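Local coordinates for PHD-type domain-containing protein (Chaetomium thermophilum, PDB 6VHF) that serves as Cfp1 of the H3K4 methyltransferase complex COMPASS, here its RbBP5-interacting domain, whose zinc finger stabilises Cfp1's integration into the complex, at residues S21-I24 with A25-R28; C27-M30 with L31-I34; L144-K147 with T148-D152; L156-Q159 with I160-L164; E165-Q168 with R169-G173. All coordinates share one frame; numbering follows the deposited sequence.

All five contacts join successive turns within two long antiparallel helices. Interactions 1 and 2 lie on helix 4-46 and share Cys27 and Arg28; interactions 3, 4 and 5 follow one another along helix 141-177. The helices meet where interaction 2 packs on interaction 3, with Leu31 CG 3.6 Å from Val149 CG1, and where interaction 1 packs on interaction 4, with Ile24 CG1 3.5 Å from Leu156 CB. The zinc ion held by Cys57, Cys130, Cys135 and His138 lies nearest interactions 3 and 2: about 11 Å from the Leu145 side chain and about 13 Å from that of Ile34. Interaction 5, its centre about 32 Å from that of interaction 3, lies far along the helix.

Interaction 1 (S21-I24 with A25-R28); sequences SEQI and ALCR
Backbone hydrogen bonds run from each residue to the fourth one before it, beginning with Ala25 N to Ser21 O at 3.0 Å and ending with Arg28 N to Ile24 O at 2.9 Å, which makes residues 21-24 and 25-28 consecutive turns of one alpha helix. Two pairs of side chains lie along this backbone. Gln23 and Leu26 lie side by side and point the same way. The glutamine CG stands opposite its backbone N (chi1 -171°), and a bend at chi2 then folds the amide alongside the leucine, bringing Gln23 OE1 to 3.7 Å from Leu26 CD2. The other end of that amide is fixed from outside, since Gln23 NE2 is hydrogen-bonded to Ser73 OG. On the second side of the helix Arg28 runs alongside Ile24. Its extended chain sets the guanidinium obliquely beside the isoleucine branch, with Arg28 NE 3.8 Å from Ile24 CG2, while Arg28 CG rests 3.3 Å from Ile24 O. Cys27 fits in close to the main chain, its CB 3.2 Å from Ile24 O. The turns sit between two other helices: Gln23 packs on Phe72 and Leu76 and Leu26 on Ala69 of helix 64-77, whereas Ile24 meets Leu156 and Ser21 meets Ile160 of helix 141-177. Cys27 touches both, through Ser73 on one and Ile153 on the other.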
loop_
_atom_site.group_PDB
_atom_site.type_symbol
_atom_site.label_atom_id
_atom_site.label_comp_id
_atom_site.label_asym_id
_atom_site.label_seq_id
_atom_site.Cartn_x
_atom_site.Cartn_y
_atom_site.Cartn_z
ATOM N N SER A 21 -0.538 2.052 10.714
ATOM C CA SER A 21 0.427 3.091 10.366
ATOM C C SER A 21 1.647 2.507 9.664
ATOM O O SER A 21 2.153 3.098 8.694
ATOM C CB SER A 21 0.844 3.866 11.606
ATOM O OG SER A 21 -0.286 4.538 12.107
ATOM N N GLU A 22 2.125 1.348 10.134
ATOM C CA GLU A 22 3.212 0.654 9.452
ATOM C C GLU A 22 2.796 0.211 8.049
ATOM O O GLU A 22 3.593 0.275 7.106
ATOM C CB GLU A 22 3.668 -0.535 10.294
ATOM C CG GLU A 22 4.413 -0.121 11.568
ATOM C CD GLU A 22 4.268 -1.120 12.719
ATOM O OE1 GLU A 22 4.467 -0.700 13.882
ATOM O OE2 GLU A 22 3.959 -2.317 12.473
ATOM N N GLN A 23 1.546 -0.223 7.879
ATOM C CA GLN A 23 1.102 -0.557 6.527
ATOM C C GLN A 23 1.083 0.680 5.621
ATOM O O GLN A 23 1.388 0.588 4.421
ATOM C CB GLN A 23 -0.276 -1.217 6.570
ATOM C CG GLN A 23 -0.747 -1.817 5.229
ATOM C CD GLN A 23 0.223 -2.856 4.652
ATOM O OE1 GLN A 23 1.120 -3.333 5.337
ATOM N NE2 GLN A 23 0.044 -3.195 3.381
ATOM N N ILE A 24 0.721 1.842 6.167
ATOM C CA ILE A 24 0.715 3.051 5.350
ATOM C C ILE A 24 2.134 3.412 4.938
ATOM O O ILE A 24 2.377 3.796 3.782
ATOM C CB ILE A 24 0.021 4.201 6.093
ATOM C CG1 ILE A 24 -1.508 4.024 6.040
ATOM C CG2 ILE A 24 0.449 5.540 5.517
ATOM C CD1 ILE A 24 -2.319 4.992 6.929
ATOM N N ALA A 25 3.089 3.292 5.870
ATOM C CA ALA A 25 4.500 3.482 5.535
ATOM C C ALA A 25 4.931 2.554 4.403
ATOM O O ALA A 25 5.590 2.990 3.439
ATOM C CB ALA A 25 5.375 3.251 6.769
ATOM N N LEU A 26 4.566 1.272 4.496
ATOM C CA LEU A 26 4.868 0.350 3.406
ATOM C C LEU A 26 4.298 0.868 2.094
ATOM O O LEU A 26 4.973 0.819 1.065
ATOM C CB LEU A 26 4.330 -1.048 3.711
ATOM C CG LEU A 26 4.497 -2.087 2.600
ATOM C CD1 LEU A 26 5.943 -2.096 2.075
ATOM C CD2 LEU A 26 4.087 -3.481 3.049
ATOM N N CYS A 27 3.071 1.408 2.133
ATOM C CA CYS A 27 2.400 1.912 0.941
ATOM C C CYS A 27 3.147 3.093 0.331
ATOM O O CYS A 27 3.245 3.209 -0.900
ATOM C CB CYS A 27 0.965 2.315 1.284
ATOM S SG CYS A 27 -0.224 0.936 1.398
ATOM N N ARG A 28 3.669 3.987 1.176
ATOM C CA ARG A 28 4.422 5.115 0.649
ATOM C C ARG A 28 5.668 4.634 -0.085
ATOM O O ARG A 28 6.048 5.209 -1.102
ATOM C CB ARG A 28 4.793 6.091 1.771
ATOM C CG ARG A 28 3.589 6.647 2.523
ATOM C CD ARG A 28 3.863 7.946 3.294
ATOM N NE ARG A 28 2.687 8.293 4.096
ATOM C CZ ARG A 28 1.669 9.032 3.657
ATOM N NH1 ARG A 28 1.701 9.500 2.420
ATOM N NH2 ARG A 28 0.612 9.296 4.441
#

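Interaction 2 (C27-M30 with L31-I34); sequences CRQM and LQLI
Met30 and Leu33 form an apolar i to i+3 pair on helix 4-46, where it packs between helices 64-77 and 141-177. The two side chains lie alongside each other and point the same way, with Met30 CE 4.1 Å from Leu33 CD2. Bends at chi2 (-62°) and chi3 (91°) curl the methionine chain so that its methyl group reaches the leucine branch. Ile34 comes in one turn after Met30: its N binds Met30 O at 2.8 Å, and its CG1 lies 3.1 Å from the same oxygen, so the carbonyl is closed in by the isoleucine branch as well as by the N-H. Leu31 does much the same to Cys27, with Leu31 N bound to Cys27 O at 3.0 Å and Leu31 CG 3.5 Å from that oxygen. These apolar residues face the rest of the fold. Met30 packs on Thr65, Val66 and Ala69 of helix 64-77, while Leu31 rests on Val149 and Ile34 on Leu145 and Thr146 of the antiparallel helix 141-177. Leu33 turns instead to the loop residues Arg62 and Leu63. The exposed side of the same turns carries Gln29 and Gln32, whose chains both extend beyond CG. Their amide planes stand 85° apart, and Gln32 OE1 comes only to 4.0 Å from Gln29 CG, a loose touch of an amide oxygen on a methylene group. From the side chain of Ile34 the bound zinc ion is about 13 Å away, and that of His138, one of its ligands, is about 11 Å away.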
loop_
_atom_site.group_PDB
_atom_site.type_symbol
_atom_site.label_atom_id
_atom_site.label_comp_id
_atom_site.label_asym_id
_atom_site.label_seq_id
_atom_site.Cartn_x
_atom_site.Cartn_y
_atom_site.Cartn_z
ATOM N N CYS A 27 3.071 1.408 2.133
ATOM C CA CYS A 27 2.400 1.912 0.941
ATOM C C CYS A 27 3.147 3.093 0.331
ATOM O O CYS A 27 3.245 3.209 -0.900
ATOM C CB CYS A 27 0.965 2.315 1.284
ATOM S SG CYS A 27 -0.224 0.936 1.398
ATOM N N ARG A 28 3.669 3.987 1.176
ATOM C CA ARG A 28 4.422 5.115 0.649
ATOM C C ARG A 28 5.668 4.634 -0.085
ATOM O O ARG A 28 6.048 5.209 -1.102
ATOM C CB ARG A 28 4.793 6.091 1.771
ATOM C CG ARG A 28 3.589 6.647 2.523
ATOM C CD ARG A 28 3.863 7.946 3.294
ATOM N NE ARG A 28 2.687 8.293 4.096
ATOM C CZ ARG A 28 1.669 9.032 3.657
ATOM N NH1 ARG A 28 1.701 9.500 2.420
ATOM N NH2 ARG A 28 0.612 9.296 4.441
ATOM N N GLN A 29 6.297 3.566 0.411
ATOM C CA GLN A 29 7.453 2.977 -0.246
ATOM C C GLN A 29 7.074 2.258 -1.528
ATOM O O GLN A 29 7.874 2.226 -2.470
ATOM C CB GLN A 29 8.156 2.003 0.686
ATOM C CG GLN A 29 8.877 2.686 1.812
ATOM C CD GLN A 29 9.415 1.702 2.811
ATOM O OE1 GLN A 29 9.290 1.900 4.012
ATOM N NE2 GLN A 29 10.013 0.617 2.317
ATOM N N MET A 30 5.878 1.665 -1.588
ATOM C CA MET A 30 5.413 1.160 -2.875
ATOM C C MET A 30 5.275 2.302 -3.878
ATOM O O MET A 30 5.608 2.146 -5.061
ATOM C CB MET A 30 4.095 0.405 -2.707
ATOM C CG MET A 30 4.195 -0.858 -1.835
ATOM S SD MET A 30 5.316 -2.124 -2.525
ATOM C CE MET A 30 6.906 -1.738 -1.782
ATOM N N LEU A 31 4.834 3.477 -3.421
ATOM C CA LEU A 31 4.770 4.606 -4.336
ATOM C C LEU A 31 6.160 4.988 -4.832
ATOM O O LEU A 31 6.327 5.317 -6.008
ATOM C CB LEU A 31 4.067 5.794 -3.695
ATOM C CG LEU A 31 2.569 5.530 -3.479
ATOM C CD1 LEU A 31 1.912 6.564 -2.553
ATOM C CD2 LEU A 31 1.839 5.445 -4.808
ATOM N N GLN A 32 7.178 4.913 -3.977
ATOM C CA GLN A 32 8.527 5.190 -4.469
ATOM C C GLN A 32 8.970 4.137 -5.470
ATOM O O GLN A 32 9.565 4.466 -6.510
ATOM C CB GLN A 32 9.528 5.256 -3.323
ATOM C CG GLN A 32 9.222 6.284 -2.252
ATOM C CD GLN A 32 10.382 6.420 -1.289
ATOM O OE1 GLN A 32 10.447 5.727 -0.280
ATOM N NE2 GLN A 32 11.324 7.293 -1.616
ATOM N N LEU A 33 8.706 2.865 -5.168
ATOM C CA LEU A 33 9.039 1.793 -6.101
ATOM C C LEU A 33 8.396 2.033 -7.461
ATOM O O LEU A 33 9.048 1.910 -8.503
ATOM C CB LEU A 33 8.588 0.455 -5.520
ATOM C CG LEU A 33 8.764 -0.783 -6.389
ATOM C CD1 LEU A 33 10.245 -1.029 -6.665
ATOM C CD2 LEU A 33 8.110 -2.006 -5.722
ATOM N N ILE A 34 7.110 2.389 -7.467
ATOM C CA ILE A 34 6.426 2.693 -8.719
ATOM C C ILE A 34 7.095 3.870 -9.418
ATOM O O ILE A 34 7.322 3.847 -10.635
ATOM C CB ILE A 34 4.940 2.970 -8.457
ATOM C CG1 ILE A 34 4.256 1.738 -7.860
ATOM C CG2 ILE A 34 4.244 3.366 -9.739
ATOM C CD1 ILE A 34 2.855 2.057 -7.320
#

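Interaction 3 (L144-K147 with T148-D152); sequences LLTK and TVRHD
Thr148 bonds twice to Leu144 O: Thr148 N lies 2.9 Å from that oxygen as part of the helix, and Thr148 OG1 lies 3.1 Å from it. The hydroxyl stands beside its own backbone N (chi1 -54°), a rotation that turns it back on the preceding turn; it reaches the oxygen from above the carbonyl plane, about 40° out of it. A valine here would take away the hydroxyl and would probably cost Leu144 O its second donor. Thr146 OG1 likewise bonds to the carbonyl one turn before it, Gly142 O. The apolar touch is between Thr146 CG2 and Arg150 CD, which run alongside each other at 4.0 Å. Packing on the backbone is closer, with Val149 CG2 3.3 Å from Leu145 O. Thr148 also touches His70 of helix 64-77. The ionisable ends stay apart, with Lys147 NZ 5.7 Å from His151 ND1. In chemical terms, the threonine hydroxyls give carbonyls of the preceding turn a side-chain donor, while Leu145 and Val149 pack on both neighbouring helices, 4-46 and 64-77.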
loop_
_atom_site.group_PDB
_atom_site.type_symbol
_atom_site.label_atom_id
_atom_site.label_comp_id
_atom_site.label_asym_id
_atom_site.label_seq_id
_atom_site.Cartn_x
_atom_site.Cartn_y
_atom_site.Cartn_z
ATOM N N LEU A 144 -2.446 2.894 -12.763
ATOM C CA LEU A 144 -3.346 2.053 -11.991
ATOM C C LEU A 144 -2.747 1.651 -10.645
ATOM O O LEU A 144 -3.430 1.729 -9.620
ATOM C CB LEU A 144 -3.748 0.832 -12.809
ATOM C CG LEU A 144 -4.559 1.226 -14.052
ATOM C CD1 LEU A 144 -5.238 0.023 -14.687
ATOM C CD2 LEU A 144 -5.589 2.294 -13.720
ATOM N N LEU A 145 -1.482 1.217 -10.624
ATOM C CA LEU A 145 -0.816 0.877 -9.368
ATOM C C LEU A 145 -0.692 2.093 -8.457
ATOM O O LEU A 145 -0.822 1.971 -7.230
ATOM C CB LEU A 145 0.576 0.303 -9.640
ATOM C CG LEU A 145 0.817 -1.042 -10.330
ATOM C CD1 LEU A 145 2.295 -1.432 -10.218
ATOM C CD2 LEU A 145 -0.067 -2.111 -9.723
ATOM N N THR A 146 -0.386 3.265 -9.030
ATOM C CA THR A 146 -0.416 4.495 -8.247
ATOM C C THR A 146 -1.782 4.693 -7.595
ATOM O O THR A 146 -1.877 5.009 -6.403
ATOM C CB THR A 146 -0.071 5.695 -9.129
ATOM O OG1 THR A 146 1.327 5.683 -9.442
ATOM C CG2 THR A 146 -0.436 7.011 -8.431
ATOM N N LYS A 147 -2.850 4.487 -8.368
ATOM C CA LYS A 147 -4.207 4.692 -7.878
ATOM C C LYS A 147 -4.561 3.693 -6.782
ATOM O O LYS A 147 -5.179 4.060 -5.773
ATOM C CB LYS A 147 -5.188 4.591 -9.052
ATOM C CG LYS A 147 -6.664 4.662 -8.693
ATOM C CD LYS A 147 -7.566 4.725 -9.932
ATOM C CE LYS A 147 -8.712 3.710 -9.839
ATOM N NZ LYS A 147 -9.279 3.598 -8.445
ATOM N N THR A 148 -4.170 2.426 -6.950
ATOM C CA THR A 148 -4.453 1.445 -5.908
ATOM C C THR A 148 -3.779 1.823 -4.596
ATOM O O THR A 148 -4.418 1.823 -3.535
ATOM C CB THR A 148 -3.983 0.062 -6.335
ATOM O OG1 THR A 148 -4.557 -0.264 -7.603
ATOM C CG2 THR A 148 -4.412 -0.963 -5.296
ATOM N N VAL A 149 -2.478 2.138 -4.650
ATOM C CA VAL A 149 -1.709 2.338 -3.428
ATOM C C VAL A 149 -2.159 3.609 -2.722
ATOM O O VAL A 149 -2.404 3.602 -1.510
ATOM C CB VAL A 149 -0.200 2.346 -3.729
ATOM C CG1 VAL A 149 0.583 2.645 -2.464
ATOM C CG2 VAL A 149 0.221 0.987 -4.283
ATOM N N ARG A 150 -2.306 4.709 -3.464
ATOM C CA ARG A 150 -2.880 5.908 -2.861
ATOM C C ARG A 150 -4.258 5.626 -2.270
ATOM O O ARG A 150 -4.635 6.210 -1.247
ATOM C CB ARG A 150 -2.965 7.042 -3.880
ATOM C CG ARG A 150 -1.630 7.704 -4.154
ATOM C CD ARG A 150 -1.745 8.835 -5.159
ATOM N NE ARG A 150 -2.637 9.897 -4.702
ATOM C CZ ARG A 150 -2.259 10.892 -3.901
ATOM N NH1 ARG A 150 -1.006 10.944 -3.470
ATOM N NH2 ARG A 150 -3.127 11.826 -3.524
ATOM N N HIS A 151 -5.036 4.746 -2.910
ATOM C CA HIS A 151 -6.360 4.451 -2.382
ATOM C C HIS A 151 -6.249 3.690 -1.065
ATOM O O HIS A 151 -7.002 3.955 -0.122
ATOM C CB HIS A 151 -7.192 3.665 -3.401
ATOM C CG HIS A 151 -8.575 3.337 -2.923
ATOM N ND1 HIS A 151 -9.554 4.299 -2.757
ATOM C CD2 HIS A 151 -9.136 2.161 -2.542
ATOM C CE1 HIS A 151 -10.662 3.725 -2.315
ATOM N NE2 HIS A 151 -10.434 2.429 -2.180
ATOM N N ASP A 152 -5.290 2.760 -0.982
ATOM C CA ASP A 152 -5.096 1.990 0.235
ATOM C C ASP A 152 -4.656 2.876 1.392
ATOM O O ASP A 152 -5.074 2.652 2.544
ATOM C CB ASP A 152 -4.088 0.871 -0.015
ATOM C CG ASP A 152 -4.633 -0.220 -0.956
ATOM O OD1 ASP A 152 -5.864 -0.269 -1.195
ATOM O OD2 ASP A 152 -3.824 -1.037 -1.451
#

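Interaction 4 (L156-Q159 with I160-L164); sequences LALQ and IRELL
Leu156 O accepts Ile160 N at 3.0 Å, and the CG1 branch of Ile160 lies over the same oxygen at 3.7 Å. Both residues face helix 4-46, and Leu156 also touches Ser73 of helix 64-77. Ala157 and Leu158 then provide a bed for Arg161. A bend at chi3 (-67°) folds the arginine back along the helix so that one guanidinium face lies over Leu158 CA and Ala157 O, each displaced toward the rim; Arg161 NH2 comes within 3.5 Å of Leu158 CA. Leu158 also reaches the other way, its CD2 lying 3.6 Å from Glu162 CD, so a methyl group is set against a carboxylate. Gln159 bends at chi2 (-74°) and brings its NE2 to 2.8 Å from Glu162 OE2, but the angle is too poor for a hydrogen bond; amide and carboxylate planes are 57° apart. Its backbone O takes Leu163 N, and Leu163 packs on Thr16 and Leu20 of helix 4-46. Across these turns, then, Arg161 lies flat on backbone atoms and Glu162 touches a leucine methyl and nears an amide without a hydrogen bond, so van der Waals contact rather than specific bonding places these polar ends.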
loop_
_atom_site.group_PDB
_atom_site.type_symbol
_atom_site.label_atom_id
_atom_site.label_comp_id
_atom_site.label_asym_id
_atom_site.label_seq_id
_atom_site.Cartn_x
_atom_site.Cartn_y
_atom_site.Cartn_z
ATOM N N LEU A 156 -6.721 2.844 4.807
ATOM C CA LEU A 156 -6.033 2.555 6.058
ATOM C C LEU A 156 -6.143 3.716 7.038
ATOM O O LEU A 156 -6.295 3.495 8.242
ATOM C CB LEU A 156 -4.562 2.240 5.782
ATOM C CG LEU A 156 -4.272 0.981 4.971
ATOM C CD1 LEU A 156 -2.868 1.060 4.316
ATOM C CD2 LEU A 156 -4.416 -0.252 5.821
ATOM N N ALA A 157 -6.032 4.963 6.548
ATOM C CA ALA A 157 -6.177 6.111 7.441
ATOM C C ALA A 157 -7.605 6.228 7.962
ATOM O O ALA A 157 -7.813 6.583 9.124
ATOM C CB ALA A 157 -5.751 7.409 6.741
ATOM N N LEU A 158 -8.597 5.948 7.113
ATOM C CA LEU A 158 -9.984 5.875 7.567
ATOM C C LEU A 158 -10.139 4.862 8.699
ATOM O O LEU A 158 -10.753 5.157 9.732
ATOM C CB LEU A 158 -10.886 5.499 6.396
ATOM C CG LEU A 158 -12.402 5.423 6.574
ATOM C CD1 LEU A 158 -13.041 5.822 5.252
ATOM C CD2 LEU A 158 -12.870 4.019 7.001
ATOM N N GLN A 159 -9.590 3.656 8.514
ATOM C CA GLN A 159 -9.621 2.645 9.567
ATOM C C GLN A 159 -9.020 3.166 10.870
ATOM O O GLN A 159 -9.567 2.925 11.947
ATOM C CB GLN A 159 -8.884 1.385 9.115
ATOM C CG GLN A 159 -9.541 0.668 7.939
ATOM C CD GLN A 159 -10.821 -0.077 8.334
ATOM O OE1 GLN A 159 -10.779 -1.248 8.720
ATOM N NE2 GLN A 159 -11.962 0.602 8.229
ATOM N N ILE A 160 -7.898 3.889 10.799
ATOM C CA ILE A 160 -7.332 4.424 12.034
ATOM C C ILE A 160 -8.336 5.348 12.717
ATOM O O ILE A 160 -8.535 5.282 13.940
ATOM C CB ILE A 160 -5.992 5.133 11.760
ATOM C CG1 ILE A 160 -4.858 4.116 11.602
ATOM C CG2 ILE A 160 -5.663 6.125 12.875
ATOM C CD1 ILE A 160 -3.573 4.702 10.878
ATOM N N ARG A 161 -9.010 6.200 11.937
ATOM C CA ARG A 161 -9.966 7.132 12.526
ATOM C C ARG A 161 -11.143 6.401 13.158
ATOM O O ARG A 161 -11.637 6.810 14.214
ATOM C CB ARG A 161 -10.469 8.119 11.477
ATOM C CG ARG A 161 -9.426 9.135 11.038
ATOM C CD ARG A 161 -10.106 10.280 10.281
ATOM N NE ARG A 161 -10.660 9.827 9.010
ATOM C CZ ARG A 161 -9.916 9.701 7.913
ATOM N NH1 ARG A 161 -8.627 9.986 7.990
ATOM N NH2 ARG A 161 -10.447 9.280 6.760
ATOM N N GLU A 162 -11.625 5.335 12.520
ATOM C CA GLU A 162 -12.702 4.578 13.137
ATOM C C GLU A 162 -12.247 3.991 14.462
ATOM O O GLU A 162 -13.005 3.994 15.443
ATOM C CB GLU A 162 -13.203 3.488 12.191
ATOM C CG GLU A 162 -13.960 4.032 10.977
ATOM C CD GLU A 162 -14.482 2.937 10.057
ATOM O OE1 GLU A 162 -15.554 3.129 9.429
ATOM O OE2 GLU A 162 -13.812 1.886 9.963
ATOM N N LEU A 163 -10.997 3.518 14.524
ATOM C CA LEU A 163 -10.481 2.971 15.778
ATOM C C LEU A 163 -10.337 4.045 16.848
ATOM O O LEU A 163 -10.625 3.791 18.027
ATOM C CB LEU A 163 -9.153 2.260 15.546
ATOM C CG LEU A 163 -9.289 1.039 14.642
ATOM C CD1 LEU A 163 -7.934 0.551 14.244
ATOM C CD2 LEU A 163 -10.080 -0.055 15.329
ATOM N N LEU A 164 -9.893 5.249 16.472
ATOM C CA LEU A 164 -9.830 6.326 17.461
ATOM C C LEU A 164 -11.226 6.700 17.946
ATOM O O LEU A 164 -11.434 6.969 19.138
ATOM C CB LEU A 164 -9.119 7.551 16.878
ATOM C CG LEU A 164 -7.598 7.392 16.673
ATOM C CD1 LEU A 164 -7.099 8.413 15.670
ATOM C CD2 LEU A 164 -6.813 7.504 18.004
#

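Interaction 5 (E165-Q168 with R169-G173); sequences EAEQ and RVRDG
Gln168 and Arg171 form the more closely bonded side of this turn, built beside the buried Glu167, and Glu165 and Arg169 the looser one. Arg171 NH2 gives a hydrogen bond to Gln168 OE1 at 3.0 Å, with the amide and guanidinium planes 47° apart. A bend at chi3 lays the arginine back over the helix, one guanidinium face above Glu167 O, 3.8 Å below its centre. At the edge of the group, in its plane, a water accepts from Arg171 NH1 at 3.0 Å and donates to Glu167 OE2 at 2.8 Å, bridging two charges that do not meet directly. A leucine in place of Gln168 would remove the acceptor of Arg171 NH2 and probably let the guanidinium turn about the water that still holds its NH1. All this sits on helix 141-177 where it pairs with the antiparallel helix 4-46: Glu167 OE1 forms a salt bridge with Arg17 and a hydrogen bond with Ser13, and Val170 packs on Glu6, Glu9 and Leu10. Gln168 NE2 also comes to 3.0 Å from Asp172 OD1, but at an angle that rules out a proper bond. In the looser pair Arg169 turns one guanidinium face over Ala166 CA. Its CD lies 3.5 Å from Glu165 OE1, while Arg169 NH1 remains 4.0 Å from that oxygen, too far for a salt bridge.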
loop_
_atom_site.group_PDB
_atom_site.type_symbol
_atom_site.label_atom_id
_atom_site.label_comp_id
_atom_site.label_asym_id
_atom_site.label_seq_id
_atom_site.Cartn_x
_atom_site.Cartn_y
_atom_site.Cartn_z
ATOM N N GLU A 165 -12.200 6.706 17.038
ATOM C CA GLU A 165 -13.560 6.963 17.460
ATOM C C GLU A 165 -14.051 5.890 18.436
ATOM O O GLU A 165 -14.609 6.228 19.488
ATOM C CB GLU A 165 -14.449 7.084 16.228
ATOM C CG GLU A 165 -15.891 6.706 16.460
ATOM C CD GLU A 165 -16.740 7.829 17.029
ATOM O OE1 GLU A 165 -17.971 7.610 17.142
ATOM O OE2 GLU A 165 -16.177 8.900 17.353
ATOM N N ALA A 166 -13.797 4.613 18.137
ATOM C CA ALA A 166 -14.224 3.542 19.027
ATOM C C ALA A 166 -13.510 3.620 20.378
ATOM O O ALA A 166 -14.124 3.383 21.429
ATOM C CB ALA A 166 -13.981 2.195 18.354
ATOM N N GLU A 167 -12.213 3.945 20.374
ATOM C CA GLU A 167 -11.505 4.145 21.633
ATOM C C GLU A 167 -12.176 5.223 22.465
ATOM O O GLU A 167 -12.424 5.030 23.660
ATOM C CB GLU A 167 -10.040 4.502 21.383
ATOM C CG GLU A 167 -9.241 3.328 20.928
ATOM C CD GLU A 167 -7.919 3.708 20.301
ATOM O OE1 GLU A 167 -7.472 2.942 19.437
ATOM O OE2 GLU A 167 -7.318 4.751 20.664
ATOM N N GLN A 168 -12.480 6.372 21.846
ATOM C CA GLN A 168 -13.186 7.419 22.573
ATOM C C GLN A 168 -14.543 6.935 23.074
ATOM O O GLN A 168 -14.981 7.342 24.158
ATOM C CB GLN A 168 -13.338 8.672 21.712
ATOM C CG GLN A 168 -14.348 9.694 22.241
ATOM C CD GLN A 168 -13.954 10.341 23.576
ATOM O OE1 GLN A 168 -12.983 9.948 24.226
ATOM N NE2 GLN A 168 -14.732 11.338 23.991
ATOM N N ARG A 169 -15.202 6.037 22.331
ATOM C CA ARG A 169 -16.496 5.527 22.775
ATOM C C ARG A 169 -16.351 4.633 24.001
ATOM O O ARG A 169 -17.143 4.741 24.946
ATOM C CB ARG A 169 -17.195 4.782 21.640
ATOM C CG ARG A 169 -18.272 5.613 20.935
ATOM C CD ARG A 169 -18.521 5.106 19.538
ATOM N NE ARG A 169 -18.437 3.650 19.494
ATOM C CZ ARG A 169 -17.977 2.962 18.451
ATOM N NH1 ARG A 169 -17.545 3.607 17.375
ATOM N NH2 ARG A 169 -17.929 1.634 18.496
ATOM N N VAL A 170 -15.354 3.746 24.014
ATOM C CA VAL A 170 -15.136 2.906 25.187
ATOM C C VAL A 170 -14.843 3.768 26.417
ATOM O O VAL A 170 -15.477 3.613 27.471
ATOM C CB VAL A 170 -14.021 1.887 24.923
ATOM C CG1 VAL A 170 -13.539 1.277 26.227
ATOM C CG2 VAL A 170 -14.519 0.802 23.967
ATOM N N ARG A 171 -13.898 4.704 26.294
ATOM C CA ARG A 171 -13.605 5.597 27.413
ATOM C C ARG A 171 -14.838 6.397 27.830
ATOM O O ARG A 171 -15.036 6.656 29.025
ATOM C CB ARG A 171 -12.458 6.542 27.071
ATOM C CG ARG A 171 -11.098 5.883 26.902
ATOM C CD ARG A 171 -10.047 6.955 26.770
ATOM N NE ARG A 171 -10.411 7.928 25.737
ATOM C CZ ARG A 171 -9.930 7.917 24.491
ATOM N NH1 ARG A 171 -9.071 6.970 24.126
ATOM N NH2 ARG A 171 -10.315 8.843 23.607
ATOM N N ASP A 172 -15.673 6.803 26.863
ATOM C CA ASP A 172 -16.942 7.451 27.199
ATOM C C ASP A 172 -17.849 6.523 28.007
ATOM O O ASP A 172 -18.511 6.965 28.954
ATOM C CB ASP A 172 -17.669 7.912 25.934
ATOM C CG ASP A 172 -17.067 9.170 25.327
ATOM O OD1 ASP A 172 -16.349 9.905 26.047
ATOM O OD2 ASP A 172 -17.324 9.423 24.125
ATOM N N GLY A 173 -17.910 5.239 27.640
ATOM C CA GLY A 173 -18.751 4.308 28.377
ATOM C C GLY A 173 -18.294 4.118 29.811
ATOM O O GLY A 173 -19.113 4.071 30.734
HETATM O O HOH W 1 -7.615 7.332 21.574
#